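Local coordinates for prophage Lp1 protein 11 (Lactobacillus plantarum WCFS1, PDB 3B7H) that probably binds DNA through a Cro/C1-type helix-turn-helix domain, its precise role in the prophage being unknown, at residues V26-L32 / K55-T59. Residues are numbered along the deposited sequence; the frame is centred on the assembly and turned at random.
Sequences VATLAGL and KVCGT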
ATOM      1  N   VAL A  26      -7.197  -2.005  17.818  1.00 34.35           N
ATOM      2  CA  VAL A  26      -6.220  -1.426  16.907  1.00 34.93           C
ATOM      3  C   VAL A  26      -6.841  -0.199  16.269  1.00 35.70           C
ATOM      4  O   VAL A  26      -6.228   0.839  16.205  1.00 35.07           O
ATOM      5  CB  VAL A  26      -5.783  -2.446  15.854  1.00 34.40           C
ATOM      6  CG1 VAL A  26      -4.992  -1.790  14.738  1.00 34.86           C
ATOM      7  CG2 VAL A  26      -4.967  -3.538  16.514  1.00 32.91           C
ATOM      8  N   ALA A  27      -8.079  -0.320  15.821  1.00 37.00           N
ATOM      9  CA  ALA A  27      -8.790   0.812  15.257  1.00 38.29           C
ATOM     10  C   ALA A  27      -8.844   1.990  16.249  1.00 39.17           C
ATOM     11  O   ALA A  27      -8.562   3.132  15.903  1.00 38.69           O
ATOM     12  CB  ALA A  27     -10.185   0.399  14.820  1.00 38.11           C
ATOM     13  N   THR A  28      -9.151   1.709  17.500  1.00 40.41           N
ATOM     14  CA  THR A  28      -9.223   2.787  18.481  1.00 41.28           C
ATOM     15  C   THR A  28      -7.817   3.430  18.667  1.00 41.58           C
ATOM     16  O   THR A  28      -7.669   4.646  18.575  1.00 41.76           O
ATOM     17  CB  THR A  28      -9.924   2.315  19.832  1.00 41.88           C
ATOM     18  OG1 THR A  28      -9.165   1.278  20.469  1.00 43.71           O
ATOM     19  CG2 THR A  28     -11.326   1.780  19.553  1.00 40.71           C
ATOM     20  N   LEU A  29      -6.794   2.608  18.880  1.00 41.75           N
ATOM     21  CA  LEU A  29      -5.428   3.086  19.085  1.00 41.96           C
ATOM     22  C   LEU A  29      -4.853   3.797  17.838  1.00 42.35           C
ATOM     23  O   LEU A  29      -4.151   4.805  17.964  1.00 42.33           O
ATOM     24  CB  LEU A  29      -4.513   1.925  19.493  1.00 41.50           C
ATOM     25  CG  LEU A  29      -4.604   1.368  20.911  1.00 41.12           C
ATOM     26  CD1 LEU A  29      -3.816   0.059  20.984  1.00 39.51           C
ATOM     27  CD2 LEU A  29      -4.091   2.375  21.954  1.00 40.40           C
ATOM     28  N   ALA A  30      -5.158   3.273  16.652  1.00 42.51           N
ATOM     29  CA  ALA A  30      -4.681   3.839  15.398  1.00 43.18           C
ATOM     30  C   ALA A  30      -5.519   5.037  14.993  1.00 43.94           C
ATOM     31  O   ALA A  30      -5.202   5.736  14.033  1.00 44.25           O
ATOM     32  CB  ALA A  30      -4.711   2.796  14.289  1.00 42.65           C
ATOM     33  N   GLY A  31      -6.608   5.262  15.709  1.00 44.73           N
ATOM     34  CA  GLY A  31      -7.500   6.352  15.399  1.00 45.23           C
ATOM     35  C   GLY A  31      -8.298   6.225  14.117  1.00 45.68           C
ATOM     36  O   GLY A  31      -8.690   7.232  13.562  1.00 45.96           O
ATOM     37  N   LEU A  32      -8.579   5.029  13.618  1.00 46.41           N
ATOM     38  CA  LEU A  32      -9.542   4.994  12.518  1.00 46.86           C
ATOM     39  C   LEU A  32     -10.935   4.699  13.042  1.00 47.10           C
ATOM     40  O   LEU A  32     -11.134   4.158  14.143  1.00 46.77           O
ATOM     41  CB  LEU A  32      -9.152   4.092  11.343  1.00 47.61           C
ATOM     42  CG  LEU A  32      -8.385   2.783  11.509  1.00 48.69           C
ATOM     43  CD1 LEU A  32      -6.919   2.988  11.834  1.00 47.16           C
ATOM     44  CD2 LEU A  32      -9.094   1.969  12.566  1.00 51.15           C
ATOM     45  N   LYS A  55      -0.858   3.480   9.370  1.00 27.92           N
ATOM     46  CA  LYS A  55      -1.359   3.817  10.700  1.00 28.75           C
ATOM     47  C   LYS A  55      -1.494   2.571  11.590  1.00 28.74           C
ATOM     48  O   LYS A  55      -1.112   2.592  12.756  1.00 29.04           O
ATOM     49  CB  LYS A  55      -2.726   4.540  10.601  1.00 29.73           C
ATOM     50  CG  LYS A  55      -2.649   5.979  10.023  1.00 30.01           C
ATOM     51  CD  LYS A  55      -4.031   6.598   9.771  1.00 31.11           C
ATOM     52  CE  LYS A  55      -3.911   8.100   9.487  1.00 33.19           C
ATOM     53  NZ  LYS A  55      -5.217   8.715   9.022  1.00 36.19           N
ATOM     54  N   VAL A  56      -2.064   1.497  11.044  1.00 28.85           N
ATOM     55  CA  VAL A  56      -2.168   0.232  11.777  1.00 28.33           C
ATOM     56  C   VAL A  56      -0.792  -0.335  12.123  1.00 28.08           C
ATOM     57  O   VAL A  56      -0.571  -0.832  13.222  1.00 28.26           O
ATOM     58  CB  VAL A  56      -2.948  -0.806  10.984  1.00 28.21           C
ATOM     59  CG1 VAL A  56      -2.798  -2.152  11.661  1.00 29.23           C
ATOM     60  CG2 VAL A  56      -4.394  -0.403  10.917  1.00 26.99           C
ATOM     61  N   CYS A  57       0.137  -0.242  11.175  1.00 28.12           N
ATOM     62  CA  CYS A  57       1.505  -0.717  11.396  1.00 28.19           C
ATOM     63  C   CYS A  57       2.128   0.009  12.568  1.00 28.28           C
ATOM     64  O   CYS A  57       2.806  -0.591  13.391  1.00 28.20           O
ATOM     65  CB  CYS A  57       2.345  -0.566  10.122  1.00 27.68           C
ATOM     66  SG  CYS A  57       1.990  -1.839   8.918  1.00 26.09           S
ATOM     67  N   GLY A  58       1.853   1.300  12.670  1.00 29.52           N
ATOM     68  CA  GLY A  58       2.364   2.094  13.772  1.00 30.31           C
ATOM     69  C   GLY A  58       1.901   1.531  15.100  1.00 31.29           C
ATOM     70  O   GLY A  58       2.690   1.380  16.044  1.00 32.34           O
ATOM     71  N   THR A  59       0.617   1.211  15.163  1.00 32.24           N
ATOM     72  CA  THR A  59      -0.011   0.649  16.360  1.00 32.12           C
ATOM     73  C   THR A  59       0.554  -0.719  16.685  1.00 31.99           C
ATOM     74  O   THR A  59       0.713  -1.077  17.853  1.00 32.31           O
ATOM     75  CB  THR A  59      -1.529   0.502  16.163  1.00 32.93           C
ATOM     76  OG1 THR A  59      -2.106   1.794  15.966  1.00 35.25           O
ATOM     77  CG2 THR A  59      -2.172  -0.156  17.359  1.00 32.45           C
TER
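Val26 meets Val56 methyl to methyl, with CG1 of Val26 3.8 Å from CG1 of Val56 and the two side chains crossing at about a right angle. Both valines place CG1 anti to the backbone N (chi1 168° in Val26), and this rotation turns the two methyls onto one another. Val26 also packs on Ile16 and Val56 on Leu12, so the pair continues into helix 4-18. One turn further on, Leu29 lies nearer the surface and presents CB to the methyl of Thr59, at 3.8 Å from CG2.

Ala30 and Val56 are the nearest CA pair, 5.7 Å apart. The Ala30 CB lies 3.3 Å from Thr59 OG1 and 3.9 Å from Lys55 O, a small methyl set against a polar patch of helix 50-60. A chi1 of -63° sets the Thr59 hydroxyl on the Ala30 side and leaves CG2, anti to the backbone N, to meet Leu29 and Val26. Gly31, with positive phi, then ends helix 23-30 in a Schellman motif, and Leu32 CD1 comes loosely to 4.3 Å from Val56 CG2, though the modelled placement of this leucine is doubtful.

The axes of helices 26-30 and 55-59 approach to 9.0 Å at 100°, nearly perpendicular. Segments 26-32 and 55-59 together bury 291 Å². Helix 23-30, by its place in the fold probably the first of the helix-turn-helix with 34-41 as the second, is thereby set against helix 50-60. No hydrogen bond spans the segments, consistent with van der Waals packing, mostly methyl on methyl, with the Ala30 methyl also resting on the Thr59 and Lys55 oxygens.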